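Local coordinates for VP4 protein (Tellina virus 1, PDB 3P06) that is a birnavirus serine protease that probably cuts the viral polyprotein into its final products, captured here as an intramolecular acyl-enzyme, at residues V3-V8 against I89-N94; M28-D33 against T77-V82; D33-I38 against T54-S59; N40-R45 against Q95-F100; T118-V123 against A149-A154. One frame throughout, in Å; residues are numbered along the deposited sequence.

Contact 1: residues V3-V8 against I89-N94; sequences VELSAV and ILVPDN
V3 and L5 pair with V91 and I89 through four backbone hydrogen bonds, two at each hydrogen-bonded antiparallel pair. V3 N gives to V91 O at 2.9 Å and V3 O takes V91 N in return; L5 N reaches I89 O at 2.8 Å, and I89 N donates back to L5 O. Between them E4 and L90 form a non-hydrogen-bonded pair, where E4 CA sits 3.3 Å from I89 O in a CA-H...O contact. The short strand axes run at 143°, a clearly twisted ladder.

The apolar contacts lie on the face that carries V3, L5, I89 and V91. L5 CD1 meets V91 CG2 at 3.8 Å as the two side chains cross obliquely. I89 holds CG1 between its backbone N and carbonyl carbon (chi1 54°), the crowded position, and its CD1 lies 3.9 Å from A7 CB. On the other face, L90 CD1 folds back to within 3.3 Å of V3 O.

L5 also packs on L34 and H37, and I89 on M28 and V30. All four hydrogen bonds of the pairing are main-chain to main-chain, while the side chains of one face add apolar packing and supply a surface that the neighbouring seven-stranded sheet packs against.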
# COMPACT_ATOMS: atom_id res chain seq x y z
N VAL A 3 0.69 -3.61 -17.19
CA VAL A 3 -0.69 -3.98 -17.44
C VAL A 3 -1.58 -2.96 -16.72
O VAL A 3 -1.30 -2.59 -15.56
CB VAL A 3 -0.91 -5.42 -16.93
CG1 VAL A 3 -2.37 -5.90 -17.16
CG2 VAL A 3 0.01 -6.38 -17.73
N GLU A 4 -2.65 -2.51 -17.38
CA GLU A 4 -3.62 -1.66 -16.73
C GLU A 4 -4.80 -2.51 -16.26
O GLU A 4 -5.40 -3.22 -17.07
CB GLU A 4 -4.18 -0.62 -17.67
CG GLU A 4 -5.08 0.38 -16.91
CD GLU A 4 -6.47 0.58 -17.55
OE1 GLU A 4 -6.79 1.77 -17.82
OE2 GLU A 4 -7.26 -0.41 -17.76
N LEU A 5 -5.19 -2.39 -14.99
CA LEU A 5 -6.20 -3.28 -14.41
C LEU A 5 -7.29 -2.43 -13.78
O LEU A 5 -7.00 -1.38 -13.19
CB LEU A 5 -5.55 -4.18 -13.31
CG LEU A 5 -4.26 -4.92 -13.67
CD1 LEU A 5 -3.70 -5.58 -12.46
CD2 LEU A 5 -4.56 -5.98 -14.79
N SER A 6 -8.55 -2.86 -13.92
CA SER A 6 -9.65 -2.31 -13.12
C SER A 6 -9.42 -2.82 -11.74
O SER A 6 -9.26 -3.99 -11.57
CB SER A 6 -11.00 -2.94 -13.52
OG SER A 6 -11.31 -2.49 -14.79
N ALA A 7 -9.45 -1.99 -10.73
CA ALA A 7 -9.04 -2.45 -9.40
C ALA A 7 -9.44 -1.40 -8.45
O ALA A 7 -9.43 -0.19 -8.76
CB ALA A 7 -7.50 -2.57 -9.33
N VAL A 8 -9.72 -1.86 -7.26
CA VAL A 8 -10.04 -0.95 -6.17
C VAL A 8 -9.15 -1.39 -4.99
O VAL A 8 -8.95 -2.59 -4.80
CB VAL A 8 -11.57 -1.01 -5.89
CG1 VAL A 8 -11.93 -0.43 -4.52
CG2 VAL A 8 -12.32 -0.25 -7.03
N ILE A 89 -5.48 0.72 -12.05
CA ILE A 89 -4.09 0.97 -11.81
C ILE A 89 -3.26 0.50 -12.97
O ILE A 89 -3.69 -0.35 -13.72
CB ILE A 89 -3.57 0.21 -10.53
CG1 ILE A 89 -3.89 -1.31 -10.64
CG2 ILE A 89 -4.21 0.82 -9.33
CD1 ILE A 89 -3.59 -2.13 -9.37
N LEU A 90 -2.04 0.97 -13.05
CA LEU A 90 -1.13 0.47 -14.00
C LEU A 90 0.03 -0.18 -13.20
O LEU A 90 0.74 0.49 -12.43
CB LEU A 90 -0.66 1.60 -14.88
CG LEU A 90 0.36 1.31 -15.99
CD1 LEU A 90 -0.08 0.17 -16.84
CD2 LEU A 90 0.44 2.50 -16.93
N VAL A 91 0.22 -1.47 -13.42
CA VAL A 91 1.17 -2.30 -12.70
C VAL A 91 2.34 -2.52 -13.68
O VAL A 91 2.15 -3.05 -14.78
CB VAL A 91 0.50 -3.66 -12.30
CG1 VAL A 91 1.49 -4.63 -11.56
CG2 VAL A 91 -0.73 -3.40 -11.35
N PRO A 92 3.53 -2.12 -13.27
CA PRO A 92 4.69 -2.25 -14.20
C PRO A 92 5.14 -3.71 -14.21
O PRO A 92 4.89 -4.45 -13.23
CB PRO A 92 5.76 -1.34 -13.58
CG PRO A 92 5.41 -1.47 -11.99
CD PRO A 92 3.87 -1.48 -11.97
N ASP A 93 5.76 -4.13 -15.31
CA ASP A 93 6.29 -5.48 -15.41
C ASP A 93 7.61 -5.56 -14.59
O ASP A 93 7.94 -6.59 -14.08
CB ASP A 93 6.60 -5.79 -16.85
CG ASP A 93 5.37 -6.27 -17.62
OD1 ASP A 93 4.27 -6.46 -17.03
OD2 ASP A 93 5.55 -6.47 -18.85
N ASN A 94 8.31 -4.43 -14.46
CA ASN A 94 9.48 -4.38 -13.63
C ASN A 94 9.12 -4.04 -12.21
O ASN A 94 8.77 -2.92 -11.90
CB ASN A 94 10.57 -3.48 -14.24
CG ASN A 94 11.39 -4.24 -15.32
OD1 ASN A 94 12.59 -4.47 -15.15
ND2 ASN A 94 10.73 -4.68 -16.40

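Contact 2: residues M28-D33 against T77-V82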
# COMPACT_ATOMS: atom_id res chain seq x y z
N MSE A 28 -0.19 -0.62 -4.23
CA MSE A 28 -1.57 -0.57 -3.79
C MSE A 28 -1.88 -1.90 -3.15
O MSE A 28 -1.45 -2.96 -3.64
CB MSE A 28 -2.50 -0.38 -5.02
CG MSE A 28 -3.94 -0.34 -4.51
SE MSE A 28 -5.33 -0.03 -5.88
CE MSE A 28 -4.94 1.85 -6.06
N ALA A 29 -2.57 -1.87 -2.02
CA ALA A 29 -3.13 -3.11 -1.44
C ALA A 29 -4.48 -3.28 -2.21
O ALA A 29 -5.45 -2.55 -1.93
CB ALA A 29 -3.44 -2.92 0.07
N VAL A 30 -4.54 -4.21 -3.15
CA VAL A 30 -5.69 -4.28 -4.04
C VAL A 30 -6.62 -5.37 -3.50
O VAL A 30 -6.18 -6.44 -3.03
CB VAL A 30 -5.28 -4.70 -5.47
CG1 VAL A 30 -6.58 -4.73 -6.46
CG2 VAL A 30 -4.16 -3.83 -5.99
N LYS A 31 -7.91 -5.14 -3.62
CA LYS A 31 -8.86 -6.17 -3.19
C LYS A 31 -8.90 -7.29 -4.20
O LYS A 31 -9.03 -7.04 -5.40
CB LYS A 31 -10.24 -5.58 -3.06
CG LYS A 31 -10.34 -4.53 -1.95
CD LYS A 31 -11.78 -3.94 -2.03
CE LYS A 31 -12.76 -4.97 -1.51
NZ LYS A 31 -13.08 -4.63 -0.07
N GLY A 32 -8.84 -8.53 -3.71
CA GLY A 32 -8.88 -9.71 -4.58
C GLY A 32 -7.49 -10.35 -4.75
O GLY A 32 -6.44 -9.83 -4.31
N ASP A 33 -7.53 -11.52 -5.39
CA ASP A 33 -6.39 -12.29 -5.68
C ASP A 33 -5.91 -11.88 -7.10
O ASP A 33 -6.45 -12.35 -8.12
CB ASP A 33 -6.72 -13.82 -5.56
CG ASP A 33 -5.60 -14.73 -6.21
OD1 ASP A 33 -5.82 -15.99 -6.33
OD2 ASP A 33 -4.48 -14.24 -6.55
N THR A 77 -4.02 -8.28 -2.61
CA THR A 77 -2.75 -8.46 -3.31
C THR A 77 -2.08 -7.11 -3.25
O THR A 77 -2.75 -6.13 -3.54
CB THR A 77 -3.00 -8.85 -4.77
OG1 THR A 77 -3.75 -10.06 -4.76
CG2 THR A 77 -1.61 -9.07 -5.58
N VAL A 78 -0.79 -7.06 -2.84
CA VAL A 78 -0.06 -5.81 -2.77
C VAL A 78 0.76 -5.75 -4.04
O VAL A 78 1.59 -6.66 -4.29
CB VAL A 78 0.80 -5.79 -1.47
CG1 VAL A 78 1.40 -4.48 -1.25
CG2 VAL A 78 -0.18 -6.02 -0.24
N LEU A 79 0.52 -4.74 -4.89
CA LEU A 79 1.19 -4.71 -6.20
C LEU A 79 1.83 -3.36 -6.35
O LEU A 79 1.27 -2.37 -5.92
CB LEU A 79 0.15 -4.91 -7.35
CG LEU A 79 -0.42 -6.32 -7.52
CD1 LEU A 79 -1.55 -6.32 -8.57
CD2 LEU A 79 0.68 -7.32 -7.98
N PRO A 80 2.98 -3.29 -6.98
CA PRO A 80 3.48 -1.99 -7.34
C PRO A 80 2.58 -1.28 -8.38
O PRO A 80 2.08 -1.94 -9.28
CB PRO A 80 4.80 -2.29 -8.02
CG PRO A 80 4.71 -3.69 -8.54
CD PRO A 80 3.76 -4.41 -7.56
N VAL A 81 2.50 0.05 -8.35
CA VAL A 81 1.70 0.77 -9.35
C VAL A 81 2.47 1.97 -9.79
O VAL A 81 3.18 2.62 -8.97
CB VAL A 81 0.31 1.18 -8.80
CG1 VAL A 81 -0.47 -0.06 -8.31
CG2 VAL A 81 0.40 2.19 -7.67
N VAL A 82 2.40 2.29 -11.08
CA VAL A 82 3.06 3.52 -11.52
C VAL A 82 2.01 4.58 -11.82
O VAL A 82 2.36 5.76 -12.07
CB VAL A 82 4.00 3.28 -12.77
CG1 VAL A 82 5.27 2.50 -12.33
CG2 VAL A 82 3.30 2.54 -13.97
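T77 meets the flat peptide group of G32 in its carbonyl plane: OG1 donates to G32 O at 2.7 Å, on a lone pair, with a C=O...O angle of 137°. The peptide carbonyl of T77 is used differently. V30 N comes to T77 O at 2.7 Å tilted 23° from the carbonyl plane, and V30 CB rests 3.5 Å from the same oxygen. T77 OG1 stands anti to its own carbonyl carbon (chi1 -60°), which turns the hydroxyl to G32; it accepts from L34 N as well, so it is gripped as both donor and acceptor.

This is an antiparallel pairing at the middle of the mixed seven-stranded sheet, between strands 21-31 and 75-81. T77 N returns the bond to V30 O, and M28 and L79 exchange a second pair, M28 N to L79 O being 2.8 Å. A29 and V78 make the non-hydrogen-bonded pair between, with V78 CA 3.3 Å from M28 O.

The selenomethionine M28 touches V81 through its base: CB lies 3.9 Å from V81 CG1, while the chain beyond runs on toward I89 and T118. V30 CG2 and L79 CD1 meet more loosely at 4.4 Å. On the other face, the side chain of V78 is about 9 Å from that of S102, the predicted nucleophile.

Contact 3: residues D33-I38 against T54-S59; sequences DLSEHI and TIYGLS
S35, in a short 3-10 turn (35-37), and I38 just after it come up to Y56 and G57, with CA atoms 6.1 Å apart for S35 and Y56, close to the corner that the chain turns at G57. The main event is a carboxylate laid on a phenol ring. The D33 carboxylate and the Y56 ring are stacked, their planes only 8° apart, with OD2 above the ring centre at a height of 3.7 Å. CG lies over the same face, nearest to CZ at 3.6 Å, and CB lies just outside the rim, with CE2 its nearest ring atom. The other oxygen, OD1, points past the ring toward the phenol end, 3.4 Å from Y56 OH. D33 has CG anti to its backbone N (chi1 166°), which carries the acid group over the ring.

D33 to S35 is an Asx turn: D33 OD2 accepts S35 N at 3.0 Å, nearly along the C-O direction, and S35 OG at 2.7 Å on its syn lone pair. Two donors on one oxygen fix the rotation of the carboxylate, holding it flat against the ring, and would be expected to favour its charged form. S35 adds its own contact, CB lying 3.7 Å from Y56 CD1.

Farther along, I38 reaches across with its tip. CD1 packs 3.6 Å from G57 CA and also touches the base of Y56 at CB. G57 has a positive phi of 100°, a backbone conformation well suited to a residue without a side chain. Y56 also leans on A75 and T77 of strand 75-81 and on I46 of the edge strand 45-48, so its ring lies between this loop and the seven-stranded sheet, and I38 rests on L79.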
# COMPACT_ATOMS: atom_id res chain seq x y z
N ASP A 33 -7.53 -11.52 -5.39
CA ASP A 33 -6.39 -12.29 -5.68
C ASP A 33 -5.91 -11.88 -7.10
O ASP A 33 -6.45 -12.35 -8.12
CB ASP A 33 -6.72 -13.82 -5.56
CG ASP A 33 -5.60 -14.73 -6.21
OD1 ASP A 33 -5.82 -15.99 -6.33
OD2 ASP A 33 -4.48 -14.24 -6.55
N LEU A 34 -4.85 -11.08 -7.13
CA LEU A 34 -4.24 -10.65 -8.40
C LEU A 34 -2.82 -11.21 -8.51
O LEU A 34 -1.99 -10.64 -9.24
CB LEU A 34 -4.25 -9.10 -8.51
CG LEU A 34 -5.65 -8.46 -8.90
CD1 LEU A 34 -6.69 -8.43 -7.74
CD2 LEU A 34 -5.43 -7.02 -9.37
N SER A 35 -2.56 -12.39 -7.88
CA SER A 35 -1.18 -12.94 -7.81
C SER A 35 -0.62 -13.29 -9.20
O SER A 35 0.58 -13.41 -9.37
CB SER A 35 -1.16 -14.21 -6.99
OG SER A 35 -2.11 -15.15 -7.56
N GLU A 36 -1.49 -13.40 -10.21
CA GLU A 36 -1.00 -13.67 -11.54
C GLU A 36 -0.28 -12.42 -12.13
O GLU A 36 0.39 -12.51 -13.13
CB GLU A 36 -2.15 -14.15 -12.44
CG GLU A 36 -3.14 -12.99 -12.83
CD GLU A 36 -4.30 -12.72 -11.75
OE1 GLU A 36 -4.31 -13.33 -10.60
OE2 GLU A 36 -5.21 -11.86 -12.11
N HIS A 37 -0.43 -11.25 -11.51
CA HIS A 37 0.27 -10.06 -11.97
C HIS A 37 1.58 -9.78 -11.22
O HIS A 37 2.33 -8.83 -11.55
CB HIS A 37 -0.68 -8.86 -11.92
CG HIS A 37 -1.88 -9.06 -12.80
ND1 HIS A 37 -1.78 -9.10 -14.17
CD2 HIS A 37 -3.17 -9.36 -12.50
CE1 HIS A 37 -2.98 -9.33 -14.70
NE2 HIS A 37 -3.84 -9.48 -13.70
N ILE A 38 1.92 -10.65 -10.27
CA ILE A 38 3.21 -10.52 -9.56
C ILE A 38 4.32 -10.95 -10.51
O ILE A 38 4.32 -12.06 -11.01
CB ILE A 38 3.23 -11.35 -8.27
CG1 ILE A 38 2.12 -10.86 -7.34
CG2 ILE A 38 4.68 -11.34 -7.65
CD1 ILE A 38 1.76 -11.90 -6.23
N THR A 54 -6.34 -13.70 2.96
CA THR A 54 -5.12 -14.17 2.27
C THR A 54 -4.47 -12.93 1.67
O THR A 54 -5.17 -12.15 0.98
CB THR A 54 -5.43 -15.15 1.08
OG1 THR A 54 -6.20 -16.27 1.52
CG2 THR A 54 -4.12 -15.71 0.52
N ILE A 55 -3.17 -12.70 1.94
CA ILE A 55 -2.52 -11.53 1.38
C ILE A 55 -1.39 -12.08 0.46
O ILE A 55 -0.47 -12.79 0.91
CB ILE A 55 -1.90 -10.71 2.53
CG1 ILE A 55 -2.95 -10.38 3.63
CG2 ILE A 55 -1.23 -9.41 2.01
CD1 ILE A 55 -2.30 -9.95 4.94
N TYR A 56 -1.40 -11.64 -0.78
CA TYR A 56 -0.43 -12.00 -1.80
C TYR A 56 0.50 -10.84 -2.06
O TYR A 56 0.15 -9.69 -1.85
CB TYR A 56 -1.19 -12.31 -3.14
CG TYR A 56 -2.24 -13.40 -3.07
CD1 TYR A 56 -1.92 -14.72 -3.45
CD2 TYR A 56 -3.58 -13.13 -2.62
CE1 TYR A 56 -2.88 -15.72 -3.44
CE2 TYR A 56 -4.58 -14.15 -2.61
CZ TYR A 56 -4.21 -15.44 -3.01
OH TYR A 56 -5.12 -16.45 -3.00
N GLY A 57 1.67 -11.14 -2.63
CA GLY A 57 2.56 -10.11 -3.16
C GLY A 57 3.70 -9.85 -2.13
O GLY A 57 4.52 -8.99 -2.35
N LEU A 58 3.73 -10.60 -1.03
CA LEU A 58 4.74 -10.43 0.03
C LEU A 58 6.03 -11.15 -0.26
O LEU A 58 6.01 -12.12 -0.99
CB LEU A 58 4.20 -10.93 1.38
CG LEU A 58 2.84 -10.33 1.72
CD1 LEU A 58 2.34 -10.85 3.08
CD2 LEU A 58 2.87 -8.75 1.67
N SER A 59 7.14 -10.74 0.38
CA SER A 59 8.39 -11.45 0.22
C SER A 59 8.85 -11.94 1.59
O SER A 59 8.19 -11.63 2.58
CB SER A 59 9.44 -10.57 -0.44
OG SER A 59 10.11 -9.82 0.54

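Contact 4: residues N40-R45 against Q95-F100; sequences NPKNTR and QPQLAF
N43 and N40 point their amides at the backbone of 95-98 from the same turn, and each amide works with both its ends. N43 OD1 accepts L98 N at 2.8 Å in a straight bond of 168°, while its ND2 gives to P96 O at 2.9 Å, with that oxygen in the N43 amide plane. The amide thus pairs with the backbone on either side of Q97 much as a strand neighbour would, and the two bonds fix which end is oxygen. The ND2 also donates to a water, which passes a 2.6 Å bond on to Q95 OE1, itself bound to K39 N.

N40 holds CG anti to its backbone N (chi1 -177°); from there ND2 reaches Q95 O at 2.9 Å, and Q95 O lies 21° out of the N40 amide plane. Its OD1 takes K42 N at 2.8 Å, making an Asx turn inside the type I turn from N40 to N43.

Q97 runs out fully extended beneath K42, whose CB and CD lie on its amide; K42 CD is 3.3 Å from Q97 OE1. The other end of that amide, NE2, is bound to S59 OG. L98 packs on V78 and F27, its side chain about 7 Å from that of S102, the predicted nucleophile.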
# COMPACT_ATOMS: atom_id res chain seq x y z
N ASN A 40 7.82 -10.30 -9.77
CA ASN A 40 9.10 -10.42 -9.09
C ASN A 40 9.05 -11.78 -8.35
O ASN A 40 8.20 -11.97 -7.49
CB ASN A 40 9.40 -9.24 -8.16
CG ASN A 40 10.80 -9.34 -7.51
OD1 ASN A 40 11.31 -10.42 -7.25
ND2 ASN A 40 11.44 -8.22 -7.31
N PRO A 41 9.93 -12.74 -8.74
CA PRO A 41 9.90 -14.07 -8.13
C PRO A 41 10.33 -14.05 -6.61
O PRO A 41 10.21 -15.06 -5.92
CB PRO A 41 10.92 -14.88 -8.97
CG PRO A 41 11.90 -13.85 -9.52
CD PRO A 41 11.03 -12.58 -9.73
N LYS A 42 10.79 -12.92 -6.08
CA LYS A 42 10.99 -12.85 -4.63
C LYS A 42 9.66 -12.55 -3.91
O LYS A 42 9.56 -12.75 -2.72
CB LYS A 42 12.03 -11.74 -4.30
CG LYS A 42 13.49 -12.24 -4.57
CD LYS A 42 14.51 -11.13 -4.64
CE LYS A 42 15.76 -11.64 -5.34
NZ LYS A 42 15.82 -13.13 -5.20
N ASN A 43 8.68 -11.94 -4.58
CA ASN A 43 7.43 -11.53 -3.89
C ASN A 43 6.39 -12.63 -3.96
O ASN A 43 5.23 -12.40 -4.28
CB ASN A 43 6.81 -10.24 -4.52
CG ASN A 43 7.64 -9.00 -4.24
OD1 ASN A 43 8.43 -8.97 -3.28
ND2 ASN A 43 7.51 -8.01 -5.10
N THR A 44 6.83 -13.83 -3.69
CA THR A 44 6.03 -15.03 -3.94
C THR A 44 5.71 -15.71 -2.57
O THR A 44 5.59 -16.92 -2.49
CB THR A 44 6.87 -15.98 -4.83
OG1 THR A 44 8.18 -15.96 -4.28
CG2 THR A 44 6.95 -15.43 -6.34
N ARG A 45 5.58 -14.92 -1.50
CA ARG A 45 5.12 -15.45 -0.23
C ARG A 45 3.66 -14.98 0.04
O ARG A 45 3.26 -13.85 -0.29
CB ARG A 45 6.13 -15.14 0.91
CG ARG A 45 5.57 -15.18 2.32
CD ARG A 45 5.22 -16.64 2.92
NE ARG A 45 6.24 -17.69 2.79
CZ ARG A 45 7.20 -17.97 3.69
NH1 ARG A 45 7.31 -17.25 4.81
NH2 ARG A 45 8.06 -18.98 3.46
N GLN A 95 9.21 -5.05 -11.35
CA GLN A 95 8.64 -4.94 -10.01
C GLN A 95 9.73 -5.12 -8.92
O GLN A 95 10.50 -6.06 -8.96
CB GLN A 95 7.59 -5.99 -9.85
CG GLN A 95 6.46 -5.79 -10.82
CD GLN A 95 5.29 -6.76 -10.61
OE1 GLN A 95 5.28 -7.56 -9.64
NE2 GLN A 95 4.33 -6.72 -11.53
N PRO A 96 9.78 -4.21 -7.98
CA PRO A 96 10.75 -4.38 -6.88
C PRO A 96 10.23 -5.35 -5.79
O PRO A 96 9.02 -5.56 -5.59
CB PRO A 96 10.88 -2.98 -6.32
CG PRO A 96 9.48 -2.40 -6.49
CD PRO A 96 8.99 -2.96 -7.86
N GLN A 97 11.17 -5.92 -5.06
CA GLN A 97 10.85 -6.79 -3.92
C GLN A 97 10.20 -5.93 -2.85
O GLN A 97 10.65 -4.78 -2.59
CB GLN A 97 12.11 -7.49 -3.42
CG GLN A 97 11.84 -8.38 -2.21
CD GLN A 97 13.09 -9.08 -1.64
OE1 GLN A 97 14.17 -8.97 -2.17
NE2 GLN A 97 12.90 -9.83 -0.58
N LEU A 98 9.10 -6.42 -2.28
CA LEU A 98 8.43 -5.70 -1.24
C LEU A 98 8.96 -6.12 0.12
O LEU A 98 9.04 -7.31 0.40
CB LEU A 98 6.94 -6.03 -1.27
CG LEU A 98 6.12 -5.36 -0.18
CD1 LEU A 98 5.97 -3.78 -0.43
CD2 LEU A 98 4.77 -6.01 -0.17
N ALA A 99 9.29 -5.17 0.97
CA ALA A 99 9.91 -5.43 2.27
C ALA A 99 9.20 -4.69 3.37
O ALA A 99 8.65 -3.63 3.11
CB ALA A 99 11.43 -5.03 2.25
N PHE A 100 9.21 -5.26 4.58
CA PHE A 100 8.74 -4.64 5.83
C PHE A 100 7.21 -4.61 5.90
O PHE A 100 6.55 -5.30 5.14
CB PHE A 100 9.40 -3.29 6.03
CG PHE A 100 10.89 -3.26 5.62
CD1 PHE A 100 11.67 -4.42 5.61
CD2 PHE A 100 11.48 -2.07 5.23
CE1 PHE A 100 13.06 -4.39 5.20
CE2 PHE A 100 12.83 -2.01 4.84
CZ PHE A 100 13.63 -3.18 4.81
O HOH W 1 5.33 -8.10 -7.08

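Contact 5: residues T118-V123 against A149-A154; sequences TPFLMV and AGIGLA
I151 plugs into F120, L121 and M122, and each of its side-chain carbons has a partner. CB lies 4.0 Å from F120 CZ. CG1 is anti to the backbone N (chi1 -177°), which carries it over the F120 ring in a CH-pi contact, 3.9 Å from the centroid and 10° off the ring normal. The branch CG2 turns the other way and touches the selenium of M122 at 3.7 Å, the two side chains crossing at about a right angle. At the tip, CD1 is wedged 3.5 Å from L121 N and also meets F120 CD1 at the rim of the ring.

Beyond I151 the backbones join in parallel: M122 N donates to G152 O at 2.8 Å, and M122 O accepts A154 N at 2.8 Å. Ahead of these a water links F120 O to G152 N. L121 CD2 and A154 CB meet on one face, M122 CB and L153 CD1 on the other.

Helix 138-149, closed by a Schellman motif at G150, packs on M122 and L153, so this is a beta-alpha-beta crossover between adjacent parallel strands. It carries the predicted catalytic K141, about 4 Å from the L153 side chain, while T118 and P119 line the urea pocket.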
# COMPACT_ATOMS: atom_id res chain seq x y z
N THR A 118 -11.25 3.55 -5.14
CA THR A 118 -10.01 3.77 -4.33
C THR A 118 -10.07 5.20 -3.81
O THR A 118 -10.42 6.11 -4.60
CB THR A 118 -8.82 3.64 -5.30
OG1 THR A 118 -8.79 2.29 -5.80
CG2 THR A 118 -7.50 4.02 -4.66
N PRO A 119 -9.78 5.43 -2.51
CA PRO A 119 -9.78 6.79 -1.97
C PRO A 119 -8.59 7.61 -2.51
O PRO A 119 -7.52 7.05 -2.82
CB PRO A 119 -9.59 6.58 -0.43
CG PRO A 119 -8.97 5.30 -0.29
CD PRO A 119 -9.50 4.42 -1.46
N PHE A 120 -8.76 8.91 -2.59
CA PHE A 120 -7.67 9.75 -3.04
C PHE A 120 -6.86 10.10 -1.81
O PHE A 120 -6.96 11.21 -1.29
CB PHE A 120 -8.24 10.98 -3.71
CG PHE A 120 -7.21 11.88 -4.30
CD1 PHE A 120 -6.41 11.46 -5.34
CD2 PHE A 120 -7.06 13.21 -3.83
CE1 PHE A 120 -5.43 12.31 -5.89
CE2 PHE A 120 -6.06 14.05 -4.40
CZ PHE A 120 -5.29 13.60 -5.43
N LEU A 121 -6.08 9.13 -1.33
CA LEU A 121 -5.37 9.28 -0.11
C LEU A 121 -4.43 8.10 -0.00
O LEU A 121 -4.83 6.96 -0.26
CB LEU A 121 -6.36 9.23 1.06
CG LEU A 121 -5.78 9.48 2.46
CD1 LEU A 121 -5.45 10.91 2.66
CD2 LEU A 121 -6.71 9.01 3.59
N MSE A 122 -3.20 8.33 0.38
CA MSE A 122 -2.27 7.22 0.53
C MSE A 122 -2.22 6.90 2.01
O MSE A 122 -2.46 7.80 2.86
CB MSE A 122 -0.87 7.62 0.06
CG MSE A 122 -0.87 7.97 -1.45
SE MSE A 122 1.04 8.24 -1.96
CE MSE A 122 1.33 6.36 -2.38
N VAL A 123 -1.89 5.67 2.34
CA VAL A 123 -1.88 5.31 3.75
C VAL A 123 -0.58 4.57 4.12
O VAL A 123 -0.16 3.71 3.38
CB VAL A 123 -3.14 4.45 4.05
CG1 VAL A 123 -3.07 3.84 5.45
CG2 VAL A 123 -4.47 5.31 3.85
N ALA A 149 3.45 13.78 -5.79
CA ALA A 149 2.35 13.20 -6.57
C ALA A 149 1.07 14.03 -6.38
O ALA A 149 0.05 13.79 -7.08
CB ALA A 149 2.08 11.70 -6.14
N GLY A 150 1.08 14.98 -5.45
CA GLY A 150 -0.10 15.79 -5.18
C GLY A 150 -1.26 15.07 -4.48
O GLY A 150 -2.45 15.31 -4.78
N ILE A 151 -0.96 14.19 -3.54
CA ILE A 151 -2.04 13.45 -2.88
C ILE A 151 -1.76 13.45 -1.37
O ILE A 151 -0.63 13.51 -0.96
CB ILE A 151 -2.14 12.02 -3.45
CG1 ILE A 151 -3.30 11.21 -2.84
CG2 ILE A 151 -0.74 11.21 -3.26
CD1 ILE A 151 -3.58 9.81 -3.65
N GLY A 152 -2.80 13.46 -0.55
CA GLY A 152 -2.65 13.36 0.92
C GLY A 152 -2.11 12.00 1.43
O GLY A 152 -2.26 10.94 0.79
N LEU A 153 -1.54 12.03 2.63
CA LEU A 153 -1.05 10.79 3.22
C LEU A 153 -1.63 10.69 4.63
O LEU A 153 -1.58 11.68 5.36
CB LEU A 153 0.45 10.88 3.33
CG LEU A 153 1.09 9.68 4.07
CD1 LEU A 153 0.95 8.33 3.33
CD2 LEU A 153 2.58 9.91 4.38
N ALA A 154 -2.16 9.52 5.00
CA ALA A 154 -2.62 9.24 6.35
C ALA A 154 -1.58 8.37 7.01
O ALA A 154 -1.03 7.46 6.37
CB ALA A 154 -3.95 8.52 6.36
O HOH W 2 -5.46 13.44 -0.69

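In the fold
Contacts 2 and 3 nest inside the chain loop closed by contact 1, contact 4 crosses all three, and contact 5 comes last, in series. Contacts 2, 3 and 4 reach the mixed seven-stranded sheet: strands 21-31 and 75-81 pair in contact 2, neighbouring strand 54-58 enters contact 3, and contact 4 brings in edge strand 98-99. Contact 1 belongs to the smaller antiparallel sheet, its centre about 8 Å from that of contact 2, where I89 packs on M28. Contact 5 lies in the parallel three-stranded sheet, about 23 Å from contact 4, centre to centre. Contacts 4 and 5, on opposite sides of the chain's centre, thus approach the predicted S102 and K141 pair from different parts of the protease.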